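Local coordinates for protein 432aa long hypothetical deoxyribodipyrimidine photolyase (Sulfolobus tokodaii, PDB 2E0I) that probably uses light to split pyrimidine dimers in DNA, with one FAD as catalytic cofactor and a second FAD as a probable light-harvesting one, at residues L23-R28 against A92-E97; L134-N139 against Y144-K149; R310-V315 against T336-Y341. All blocks are in the same frame, centred on the assembly; numbering follows the deposited sequence.

Contact 1 of 3, residues L23-R28 against A92-E97; sequences LSECDR and AIYVNE
The end of helix 17-25, the connection of a beta-alpha-beta crossover in the N-terminal alpha/beta domain, meets the parallel sheet here through Glu25 and Cys26, which both close on the ring of Tyr94 on strand 92-96. The phenol hydroxyl donates a hydrogen bond to Glu25, with Tyr94 OH 2.5 Å from Glu25 OE2. That oxygen lies at the ring edge, in the plane of the ring, while the carboxylate is turned 71° away from it. The Glu25 chain runs extended beyond CG, and its root also lies near the hydroxyl, Glu25 CB to Tyr94 OH being 3.3 Å. Tyrosine suits this place because its ring can be buried while its hydroxyl reaches the partly exposed carboxylate at the helix end. Glu25 OE2 is also in a salt bridge with Lys122, which probably helps to keep the acid ionised.

Cys26, the first residue to leave helical geometry, packs on the same ring from an oblique direction. Its SG, anti to the carbonyl carbon (chi1 -38°), is turned to the ring, 3.5 Å from Tyr94 CE1 and 4.5 Å from the ring centroid, a sulfur-aromatic contact. The same sulfur is bonded in a disulfide to Cys3, so a covalent link ties the helix end to strand 2-7.

Strand 92-96 runs parallel between strands 2-7 and 120-124. From that position the Tyr94 side chain also touches Cys3 on the first, Lys122 and Tyr124 on the second, and Ala22 of helix 17-25.

Contact 2 of 3, residues L134-N139 against Y144-K149; sequences LFHHRN and YNEVSK
While Glu146 reaches across to His136 and His137, the helical turn that carries it is closed at Tyr144 O, which accepts from both Ser148 N (2.7 Å) and Ser148 OG (2.8 Å). The hydroxyl comes from above the carbonyl plane, 37° out of it. A serine can add its OG to the backbone bond in this way because its side chain is short enough to fold back on the preceding turn. The fold element is a loop turning back over the very helix it leads into: 134-139 follows strand 120-124, and Asn139 takes the N-cap position of helix 140-147.

Glu146 CG stands opposite the backbone N (chi1 -174°), and the extended chain beyond it carries the carboxylate out to the two histidines. His136 NE2 gives a weak hydrogen bond to Glu146 OE1 (2.9 Å), and His137 NE2 another weak one to Glu146 OE2 (3.1 Å). Each oxygen lies near the plane of the imidazole that meets it, but both N-H groups point well off line. The acid, reaching both NE2 atoms, would probably favour a proton on at least one imidazole, though two charged rings side by side would oppose each other. The rings also lie against each other, His137 CE1 sitting 3.5 Å above the plane of the His136 ring, over its centre. An alanine in place of His137 would probably leave Glu146 OE2 without this donor and one face of the His136 ring without its neighbour, the carboxylate being less firmly fixed in rotation.

Next to this polar cluster, loop and helix meet through apolar side chains. Val147 is buried and also touches Tyr245 of helix 238-256, and on its loop-facing side Val147 CG2 meets Leu134 CD1 at 3.7 Å.

Contact 3 of 3, residues R310-V315 against T336-Y341; sequences RVRMLV and TKLVDY. With FAD (flavin-adenine dinucleotide), chain E.
One terminal nitrogen of Arg312, NH2, bonds to both oxygens of Asp340, and NH1 adds only a weak bond to OD2, so the salt bridge lacks the symmetric two-nitrogen, two-oxygen form. Arg312 NH2 lies 2.6 Å from Asp340 OD2 in a nearly straight bond (168°) on the syn side, while its bond to Asp340 OD1 (2.7 Å) is weak. With CG between backbone N and carbonyl carbon (chi1 60°), Asp340 turns its carboxylate to the guanidinium, the planes 43° apart. Asp340 OD2 also accepts from Ser217.

The guanidinium is sandwiched: Leu338 CD1 is 4.0 Å above one face and FAD O2' 3.3 Å above the other. Arginine suits this site, its long chain lying along the flavin from helix 309-322 while its charge finds a buried acid. The pair belongs to the FAD pocket of the helical domain, the flavin site of the photolyase family. Leu338 to Tyr341 forms a type I beta turn, bringing Asp340 O to the pyrimidine end of the flavin, where it accepts from FAD N3 (2.9 Å). Leu338 CD2 lies 3.6 Å from FAD O4. Tyr341, at the turn's end, directs its hydroxyl to N7A of the second FAD.

How the contacts relate
Contacts 1 and 2 belong to the N-terminal photolyase part of the chain, and contact 3 to the FAD-binding part; no two of them touch, their nearest atoms being about 11 to 15 Å apart. Contacts 1 and 3 are buried, whereas contact 2 is only partly so. Acids take part in all three, with different mates: a phenol and a lysine in contact 1, two histidines, one exposed and one buried, in contact 2, an arginine in the interior in contact 3. Contact 1 joins helix to sheet and adds a disulfide, contact 2 packs a loop on its own helix, and contact 3 joins a helix and a turn around a cofactor.

Contact 1 of 3, residues L23-R28 against A92-E97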
loop_
_atom_site.group_PDB
_atom_site.type_symbol
_atom_site.label_atom_id
_atom_site.label_comp_id
_atom_site.label_asym_id
_atom_site.label_seq_id
_atom_site.Cartn_x
_atom_site.Cartn_y
_atom_site.Cartn_z
ATOM N N LEU A 23 -26.253 8.065 2.615
ATOM C CA LEU A 23 -27.490 7.382 2.252
ATOM C C LEU A 23 -28.643 7.593 3.228
ATOM O O LEU A 23 -29.807 7.659 2.830
ATOM C CB LEU A 23 -27.220 5.881 2.086
ATOM C CG LEU A 23 -26.460 5.503 0.811
ATOM C CD1 LEU A 23 -25.984 4.060 0.898
ATOM C CD2 LEU A 23 -27.358 5.722 -0.406
ATOM N N SER A 24 -28.321 7.708 4.506
ATOM C CA SER A 24 -29.350 7.884 5.506
ATOM C C SER A 24 -29.714 9.346 5.752
ATOM O O SER A 24 -30.829 9.640 6.191
ATOM C CB SER A 24 -28.914 7.224 6.816
ATOM O OG SER A 24 -27.804 7.896 7.379
ATOM N N GLU A 25 -28.795 10.263 5.460
ATOM C CA GLU A 25 -29.063 11.681 5.686
ATOM C C GLU A 25 -29.655 12.446 4.503
ATOM O O GLU A 25 -30.263 13.487 4.708
ATOM C CB GLU A 25 -27.795 12.396 6.170
ATOM C CG GLU A 25 -27.283 11.930 7.528
ATOM C CD GLU A 25 -26.077 12.738 8.024
ATOM O OE1 GLU A 25 -25.553 12.437 9.127
ATOM O OE2 GLU A 25 -25.650 13.681 7.318
ATOM N N CYS A 26 -29.477 11.962 3.274
ATOM C CA CYS A 26 -30.040 12.664 2.114
ATOM C C CYS A 26 -31.066 11.793 1.404
ATOM O O CYS A 26 -31.143 10.586 1.643
ATOM C CB CYS A 26 -28.954 13.065 1.097
ATOM S SG CYS A 26 -27.350 13.619 1.773
ATOM N N ASP A 27 -31.845 12.411 0.523
ATOM C CA ASP A 27 -32.864 11.689 -0.224
ATOM C C ASP A 27 -32.242 10.908 -1.365
ATOM O O ASP A 27 -32.507 9.716 -1.538
ATOM C CB ASP A 27 -33.906 12.658 -0.779
ATOM C CG ASP A 27 -34.618 13.433 0.315
ATOM O OD1 ASP A 27 -35.151 12.784 1.247
ATOM O OD2 ASP A 27 -34.641 14.685 0.240
ATOM N N ARG A 28 -31.419 11.591 -2.149
ATOM C CA ARG A 28 -30.747 10.957 -3.271
ATOM C C ARG A 28 -29.233 11.156 -3.102
ATOM O O ARG A 28 -28.777 12.174 -2.577
ATOM C CB ARG A 28 -31.233 11.574 -4.589
ATOM C CG ARG A 28 -32.719 11.904 -4.592
ATOM C CD ARG A 28 -33.201 12.505 -5.911
ATOM N NE ARG A 28 -33.381 11.497 -6.966
ATOM C CZ ARG A 28 -33.879 11.748 -8.183
ATOM N NH1 ARG A 28 -34.257 12.983 -8.518
ATOM N NH2 ARG A 28 -33.999 10.763 -9.075
ATOM N N ALA A 92 -24.987 18.876 -0.175
ATOM C CA ALA A 92 -23.874 18.438 0.644
ATOM C C ALA A 92 -22.976 17.488 -0.138
ATOM O O ALA A 92 -23.350 16.965 -1.194
ATOM C CB ALA A 92 -24.402 17.750 1.904
ATOM N N ILE A 93 -21.777 17.289 0.393
ATOM C CA ILE A 93 -20.793 16.398 -0.202
ATOM C C ILE A 93 -20.239 15.541 0.924
ATOM O O ILE A 93 -19.774 16.069 1.937
ATOM C CB ILE A 93 -19.648 17.195 -0.859
ATOM C CG1 ILE A 93 -20.148 17.856 -2.155
ATOM C CG2 ILE A 93 -18.461 16.280 -1.108
ATOM C CD1 ILE A 93 -19.114 18.726 -2.839
ATOM N N TYR A 94 -20.307 14.223 0.758
ATOM C CA TYR A 94 -19.806 13.316 1.782
ATOM C C TYR A 94 -18.566 12.575 1.306
ATOM O O TYR A 94 -18.440 12.268 0.126
ATOM C CB TYR A 94 -20.871 12.286 2.155
ATOM C CG TYR A 94 -22.079 12.823 2.890
ATOM C CD1 TYR A 94 -23.009 13.629 2.246
ATOM C CD2 TYR A 94 -22.293 12.510 4.232
ATOM C CE1 TYR A 94 -24.119 14.113 2.917
ATOM C CE2 TYR A 94 -23.400 12.988 4.914
ATOM C CZ TYR A 94 -24.308 13.790 4.252
ATOM O OH TYR A 94 -25.392 14.290 4.932
ATOM N N VAL A 95 -17.648 12.296 2.226
ATOM C CA VAL A 95 -16.426 11.549 1.913
ATOM C C VAL A 95 -15.852 10.932 3.170
ATOM O O VAL A 95 -16.339 11.153 4.274
ATOM C CB VAL A 95 -15.303 12.433 1.313
ATOM C CG1 VAL A 95 -15.824 13.187 0.115
ATOM C CG2 VAL A 95 -14.758 13.381 2.365
ATOM N N ASN A 96 -14.804 10.150 2.985
ATOM C CA ASN A 96 -14.115 9.524 4.096
ATOM C C ASN A 96 -12.743 10.184 4.116
ATOM O O ASN A 96 -11.995 10.102 3.148
ATOM C CB ASN A 96 -13.985 8.019 3.857
ATOM C CG ASN A 96 -15.276 7.279 4.110
ATOM O OD1 ASN A 96 -15.651 6.392 3.353
ATOM N ND2 ASN A 96 -15.957 7.627 5.193
ATOM N N GLU A 97 -12.427 10.855 5.213
ATOM C CA GLU A 97 -11.158 11.551 5.353
ATOM C C GLU A 97 -9.991 10.591 5.214
ATOM O O GLU A 97 -10.121 9.406 5.504
ATOM C CB GLU A 97 -11.085 12.196 6.724
ATOM C CG GLU A 97 -10.931 11.170 7.823
ATOM C CD GLU A 97 -10.766 11.792 9.186
ATOM O OE1 GLU A 97 -10.576 11.028 10.164
ATOM O OE2 GLU A 97 -10.826 13.040 9.273
#

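Contact 2 of 3, residues L134-N139 against Y144-K149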
loop_
_atom_site.group_PDB
_atom_site.type_symbol
_atom_site.label_atom_id
_atom_site.label_comp_id
_atom_site.label_asym_id
_atom_site.label_seq_id
_atom_site.Cartn_x
_atom_site.Cartn_y
_atom_site.Cartn_z
ATOM N N LEU A 134 -6.944 8.139 19.645
ATOM C CA LEU A 134 -6.251 7.166 20.486
ATOM C C LEU A 134 -4.759 6.988 20.231
ATOM O O LEU A 134 -4.128 6.175 20.898
ATOM C CB LEU A 134 -6.899 5.789 20.352
ATOM C CG LEU A 134 -8.379 5.638 20.668
ATOM C CD1 LEU A 134 -8.785 4.178 20.495
ATOM C CD2 LEU A 134 -8.638 6.107 22.084
ATOM N N PHE A 135 -4.182 7.712 19.281
ATOM C CA PHE A 135 -2.762 7.524 19.026
ATOM C C PHE A 135 -1.863 8.462 19.831
ATOM O O PHE A 135 -2.095 9.676 19.879
ATOM C CB PHE A 135 -2.453 7.689 17.544
ATOM C CG PHE A 135 -1.042 7.323 17.186
ATOM C CD1 PHE A 135 -0.681 5.992 17.010
ATOM C CD2 PHE A 135 -0.059 8.304 17.074
ATOM C CE1 PHE A 135 0.648 5.645 16.730
ATOM C CE2 PHE A 135 1.264 7.969 16.797
ATOM C CZ PHE A 135 1.620 6.643 16.626
ATOM N N HIS A 136 -0.831 7.887 20.446
ATOM C CA HIS A 136 0.136 8.635 21.251
ATOM C C HIS A 136 1.222 7.664 21.686
ATOM O O HIS A 136 1.704 7.731 22.823
ATOM C CB HIS A 136 -0.533 9.245 22.506
ATOM C CG HIS A 136 -1.211 8.242 23.404
ATOM N ND1 HIS A 136 -2.585 8.172 23.543
ATOM C CD2 HIS A 136 -0.704 7.267 24.200
ATOM C CE1 HIS A 136 -2.894 7.197 24.381
ATOM N NE2 HIS A 136 -1.770 6.632 24.794
ATOM N N HIS A 137 1.621 6.762 20.788
ATOM C CA HIS A 137 2.616 5.757 21.153
ATOM C C HIS A 137 3.958 5.757 20.419
ATOM O O HIS A 137 4.038 6.058 19.223
ATOM C CB HIS A 137 1.974 4.375 21.045
ATOM C CG HIS A 137 0.611 4.298 21.657
ATOM N ND1 HIS A 137 -0.483 4.931 21.106
ATOM C CD2 HIS A 137 0.168 3.682 22.779
ATOM C CE1 HIS A 137 -1.543 4.705 21.862
ATOM N NE2 HIS A 137 -1.175 3.951 22.883
ATOM N N ARG A 138 5.007 5.388 21.157
ATOM C CA ARG A 138 6.366 5.347 20.617
ATOM C C ARG A 138 6.554 4.217 19.612
ATOM O O ARG A 138 6.988 4.440 18.483
ATOM C CB ARG A 138 7.400 5.198 21.755
ATOM C CG ARG A 138 7.279 3.903 22.580
ATOM C CD ARG A 138 8.368 3.777 23.673
ATOM N NE ARG A 138 8.185 2.593 24.529
ATOM C CZ ARG A 138 7.175 2.409 25.388
ATOM N NH1 ARG A 138 7.111 1.293 26.106
ATOM N NH2 ARG A 138 6.230 3.335 25.545
ATOM N N ASN A 139 6.214 3.006 20.040
ATOM C CA ASN A 139 6.355 1.821 19.208
ATOM C C ASN A 139 5.027 1.089 19.019
ATOM O O ASN A 139 4.009 1.426 19.635
ATOM C CB ASN A 139 7.372 0.874 19.834
ATOM C CG ASN A 139 6.951 0.391 21.211
ATOM O OD1 ASN A 139 7.526 -0.549 21.745
ATOM N ND2 ASN A 139 5.949 1.036 21.793
ATOM N N TYR A 144 -0.558 -1.378 20.160
ATOM C CA TYR A 144 -1.441 -2.528 20.048
ATOM C C TYR A 144 -2.087 -2.916 21.374
ATOM O O TYR A 144 -3.310 -3.027 21.468
ATOM C CB TYR A 144 -0.670 -3.724 19.471
ATOM C CG TYR A 144 -1.513 -4.963 19.269
ATOM C CD1 TYR A 144 -2.649 -4.931 18.456
ATOM C CD2 TYR A 144 -1.181 -6.165 19.898
ATOM C CE1 TYR A 144 -3.433 -6.059 18.275
ATOM C CE2 TYR A 144 -1.958 -7.302 19.725
ATOM C CZ TYR A 144 -3.086 -7.244 18.912
ATOM O OH TYR A 144 -3.868 -8.370 18.735
ATOM N N ASN A 145 -1.266 -3.118 22.397
ATOM C CA ASN A 145 -1.779 -3.496 23.710
ATOM C C ASN A 145 -2.821 -2.531 24.240
ATOM O O ASN A 145 -3.820 -2.954 24.810
ATOM C CB ASN A 145 -0.642 -3.595 24.717
ATOM C CG ASN A 145 0.337 -4.690 24.372
ATOM O OD1 ASN A 145 1.336 -4.876 25.065
ATOM N ND2 ASN A 145 0.060 -5.426 23.293
ATOM N N GLU A 146 -2.595 -1.236 24.048
ATOM C CA GLU A 146 -3.526 -0.226 24.533
ATOM C C GLU A 146 -4.795 -0.134 23.679
ATOM O O GLU A 146 -5.914 -0.140 24.204
ATOM C CB GLU A 146 -2.810 1.145 24.607
ATOM C CG GLU A 146 -3.619 2.302 25.245
ATOM C CD GLU A 146 -2.744 3.474 25.761
ATOM O OE1 GLU A 146 -3.311 4.543 26.080
ATOM O OE2 GLU A 146 -1.501 3.343 25.868
ATOM N N VAL A 147 -4.627 -0.091 22.364
ATOM C CA VAL A 147 -5.768 0.054 21.467
ATOM C C VAL A 147 -6.583 -1.212 21.153
ATOM O O VAL A 147 -7.784 -1.133 20.885
ATOM C CB VAL A 147 -5.311 0.722 20.144
ATOM C CG1 VAL A 147 -4.729 -0.322 19.191
ATOM C CG2 VAL A 147 -6.465 1.482 19.528
ATOM N N SER A 148 -5.942 -2.376 21.188
ATOM C CA SER A 148 -6.651 -3.622 20.895
ATOM C C SER A 148 -7.740 -3.920 21.926
ATOM O O SER A 148 -8.656 -4.694 21.669
ATOM C CB SER A 148 -5.671 -4.794 20.827
ATOM O OG SER A 148 -5.135 -5.087 22.097
ATOM N N LYS A 149 -7.638 -3.300 23.094
ATOM C CA LYS A 149 -8.625 -3.513 24.137
ATOM C C LYS A 149 -9.915 -2.821 23.731
ATOM O O LYS A 149 -10.988 -3.155 24.226
ATOM C CB LYS A 149 -8.124 -2.949 25.465
ATOM C CG LYS A 149 -6.891 -3.642 26.020
ATOM C CD LYS A 149 -6.338 -2.876 27.226
ATOM C CE LYS A 149 -5.010 -3.445 27.716
ATOM N NZ LYS A 149 -4.184 -2.377 28.357
#

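Contact 3 of 3, residues R310-V315 against T336-Y341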
loop_
_atom_site.group_PDB
_atom_site.type_symbol
_atom_site.label_atom_id
_atom_site.label_comp_id
_atom_site.label_asym_id
_atom_site.label_seq_id
_atom_site.Cartn_x
_atom_site.Cartn_y
_atom_site.Cartn_z
ATOM N N ARG A 310 8.202 -10.874 4.003
ATOM C CA ARG A 310 9.529 -11.356 4.289
ATOM C C ARG A 310 10.508 -10.897 3.235
ATOM O O ARG A 310 11.548 -10.336 3.553
ATOM C CB ARG A 310 9.551 -12.873 4.343
ATOM C CG ARG A 310 10.804 -13.363 4.996
ATOM C CD ARG A 310 10.766 -12.867 6.398
ATOM N NE ARG A 310 12.013 -13.037 7.111
ATOM C CZ ARG A 310 12.102 -12.935 8.427
ATOM N NH1 ARG A 310 11.016 -12.679 9.138
ATOM N NH2 ARG A 310 13.271 -13.071 9.029
ATOM N N VAL A 311 10.179 -11.164 1.976
ATOM C CA VAL A 311 11.043 -10.781 0.870
ATOM C C VAL A 311 11.118 -9.268 0.796
ATOM O O VAL A 311 12.175 -8.702 0.536
ATOM C CB VAL A 311 10.509 -11.344 -0.465
ATOM C CG1 VAL A 311 11.248 -10.725 -1.644
ATOM C CG2 VAL A 311 10.679 -12.849 -0.488
ATOM N N ARG A 312 9.985 -8.622 1.045
ATOM C CA ARG A 312 9.890 -7.173 1.024
ATOM C C ARG A 312 10.971 -6.534 1.891
ATOM O O ARG A 312 11.694 -5.665 1.428
ATOM C CB ARG A 312 8.523 -6.740 1.530
ATOM C CG ARG A 312 7.789 -5.777 0.639
ATOM C CD ARG A 312 6.388 -6.297 0.350
ATOM N NE ARG A 312 5.413 -5.220 0.228
ATOM C CZ ARG A 312 4.163 -5.376 -0.205
ATOM N NH1 ARG A 312 3.721 -6.574 -0.566
ATOM N NH2 ARG A 312 3.354 -4.325 -0.279
ATOM N N MET A 313 11.106 -6.968 3.138
ATOM C CA MET A 313 12.116 -6.358 3.982
ATOM C C MET A 313 13.542 -6.823 3.726
ATOM O O MET A 313 14.491 -6.094 4.020
ATOM C CB MET A 313 11.759 -6.507 5.465
ATOM C CG MET A 313 11.897 -7.874 6.062
ATOM S SD MET A 313 11.489 -7.795 7.840
ATOM C CE MET A 313 9.629 -7.675 7.751
ATOM N N LEU A 314 13.708 -8.020 3.175
ATOM C CA LEU A 314 15.050 -8.506 2.872
ATOM C C LEU A 314 15.599 -7.628 1.765
ATOM O O LEU A 314 16.769 -7.236 1.762
ATOM C CB LEU A 314 15.026 -9.956 2.379
ATOM C CG LEU A 314 14.890 -11.053 3.431
ATOM C CD1 LEU A 314 15.038 -12.411 2.781
ATOM C CD2 LEU A 314 15.958 -10.862 4.496
ATOM N N VAL A 315 14.723 -7.337 0.815
ATOM C CA VAL A 315 15.063 -6.523 -0.333
ATOM C C VAL A 315 15.349 -5.085 0.104
ATOM O O VAL A 315 16.313 -4.470 -0.333
ATOM C CB VAL A 315 13.905 -6.596 -1.363
ATOM C CG1 VAL A 315 13.651 -5.241 -1.998
ATOM C CG2 VAL A 315 14.237 -7.640 -2.421
ATOM N N THR A 336 6.407 2.670 -7.184
ATOM C CA THR A 336 6.293 2.521 -8.606
ATOM C C THR A 336 5.878 1.142 -9.047
ATOM O O THR A 336 5.404 0.970 -10.154
ATOM C CB THR A 336 7.637 2.913 -9.226
ATOM O OG1 THR A 336 7.547 4.269 -9.665
ATOM C CG2 THR A 336 8.044 1.997 -10.354
ATOM N N LYS A 337 6.024 0.155 -8.178
ATOM C CA LYS A 337 5.696 -1.207 -8.571
ATOM C C LYS A 337 4.601 -1.900 -7.788
ATOM O O LYS A 337 3.855 -2.699 -8.347
ATOM C CB LYS A 337 6.953 -2.062 -8.505
ATOM C CG LYS A 337 8.056 -1.600 -9.432
ATOM C CD LYS A 337 7.611 -1.750 -10.866
ATOM C CE LYS A 337 8.762 -1.633 -11.831
ATOM N NZ LYS A 337 8.431 -2.434 -13.056
ATOM N N LEU A 338 4.517 -1.602 -6.496
ATOM C CA LEU A 338 3.519 -2.216 -5.624
ATOM C C LEU A 338 2.068 -2.060 -6.085
ATOM O O LEU A 338 1.595 -0.961 -6.363
ATOM C CB LEU A 338 3.670 -1.659 -4.204
ATOM C CG LEU A 338 4.480 -2.419 -3.145
ATOM C CD1 LEU A 338 5.366 -3.490 -3.759
ATOM C CD2 LEU A 338 5.291 -1.407 -2.359
ATOM N N VAL A 339 1.362 -3.178 -6.174
ATOM C CA VAL A 339 -0.035 -3.143 -6.562
ATOM C C VAL A 339 -0.810 -2.598 -5.362
ATOM O O VAL A 339 -1.921 -2.088 -5.512
ATOM C CB VAL A 339 -0.573 -4.566 -6.891
ATOM C CG1 VAL A 339 -0.490 -5.454 -5.656
ATOM C CG2 VAL A 339 -2.018 -4.492 -7.366
ATOM N N ASP A 340 -0.207 -2.701 -4.173
ATOM C CA ASP A 340 -0.837 -2.246 -2.931
ATOM C C ASP A 340 -0.219 -0.973 -2.337
ATOM O O ASP A 340 -0.393 -0.682 -1.151
ATOM C CB ASP A 340 -0.785 -3.370 -1.873
ATOM C CG ASP A 340 0.651 -3.806 -1.544
ATOM O OD1 ASP A 340 1.595 -3.078 -1.933
ATOM O OD2 ASP A 340 0.843 -4.868 -0.894
ATOM N N TYR A 341 0.485 -0.199 -3.151
ATOM C CA TYR A 341 1.126 1.001 -2.632
ATOM C C TYR A 341 0.305 1.878 -1.696
ATOM O O TYR A 341 -0.766 2.376 -2.050
ATOM C CB TYR A 341 1.652 1.878 -3.770
ATOM C CG TYR A 341 2.268 3.163 -3.265
ATOM C CD1 TYR A 341 1.698 4.399 -3.564
ATOM C CD2 TYR A 341 3.400 3.136 -2.453
ATOM C CE1 TYR A 341 2.245 5.578 -3.064
ATOM C CE2 TYR A 341 3.951 4.299 -1.948
ATOM C CZ TYR A 341 3.370 5.518 -2.258
ATOM O OH TYR A 341 3.918 6.675 -1.758
HETATM P PA FAD E . 0.029 -11.218 4.677
HETATM O O1A FAD E . -0.864 -12.266 4.130
HETATM O O2A FAD E . 1.013 -11.421 5.761
HETATM O O5B FAD E . -1.123 -10.482 5.528
HETATM C C5B FAD E . -0.821 -9.703 6.688
HETATM C C4B FAD E . -1.635 -8.408 6.673
HETATM O O4B FAD E . -1.345 -7.591 7.820
HETATM C C3B FAD E . -1.269 -7.587 5.435
HETATM O O3B FAD E . -2.215 -7.870 4.401
HETATM C C2B FAD E . -1.522 -6.172 5.950
HETATM O O2B FAD E . -2.928 -5.926 6.018
HETATM C C1B FAD E . -0.939 -6.290 7.359
HETATM N N9A FAD E . 0.541 -6.212 7.354
HETATM C C8A FAD E . 1.398 -7.232 7.365
HETATM N N7A FAD E . 2.643 -6.769 7.452
HETATM C C5A FAD E . 2.582 -5.441 7.494
HETATM C C6A FAD E . 3.521 -4.418 7.579
HETATM N N6A FAD E . 4.819 -4.689 7.668
HETATM N N1A FAD E . 3.099 -3.145 7.581
HETATM C C2A FAD E . 1.814 -2.841 7.507
HETATM N N3A FAD E . 0.895 -3.788 7.431
HETATM C C4A FAD E . 1.242 -5.084 7.422
HETATM N N1 FAD E . 1.965 -2.916 2.608
HETATM C C2 FAD E . 1.048 -2.173 1.854
HETATM O O2 FAD E . -0.152 -2.438 1.887
HETATM N N3 FAD E . 1.503 -1.152 1.010
HETATM C C4 FAD E . 2.876 -0.890 0.923
HETATM O O4 FAD E . 3.271 0.043 0.227
HETATM C C4X FAD E . 3.782 -1.643 1.662
HETATM N N5 FAD E . 5.155 -1.426 1.496
HETATM C C5X FAD E . 6.081 -2.161 2.248
HETATM C C6 FAD E . 7.440 -1.916 2.078
HETATM C C7 FAD E . 8.368 -2.613 2.843
HETATM C C7M FAD E . 9.855 -2.302 2.658
HETATM C C8 FAD E . 7.935 -3.559 3.771
HETATM C C8M FAD E . 8.932 -4.322 4.647
HETATM C C9 FAD E . 6.573 -3.798 3.932
HETATM C C9A FAD E . 5.634 -3.099 3.179
HETATM N N10 FAD E . 4.254 -3.315 3.347
HETATM C C10 FAD E . 3.338 -2.654 2.512
HETATM C "C1'" FAD E . 3.764 -4.269 4.375
HETATM C "C2'" FAD E . 3.559 -5.730 3.964
HETATM O "O2'" FAD E . 4.747 -6.253 3.365
HETATM C "C3'" FAD E . 2.369 -5.913 3.020
HETATM O "O3'" FAD E . 1.201 -5.339 3.614
HETATM C "C4'" FAD E . 2.095 -7.394 2.750
HETATM O "O4'" FAD E . 3.259 -8.020 2.202
HETATM C "C5'" FAD E . 0.924 -7.569 1.781
HETATM O "O5'" FAD E . 0.730 -8.949 1.449
HETATM P P FAD E . -0.346 -9.861 2.226
HETATM O O1P FAD E . -1.633 -9.131 2.247
HETATM O O2P FAD E . -0.312 -11.202 1.600
HETATM O O3P FAD E . 0.242 -9.933 3.726
#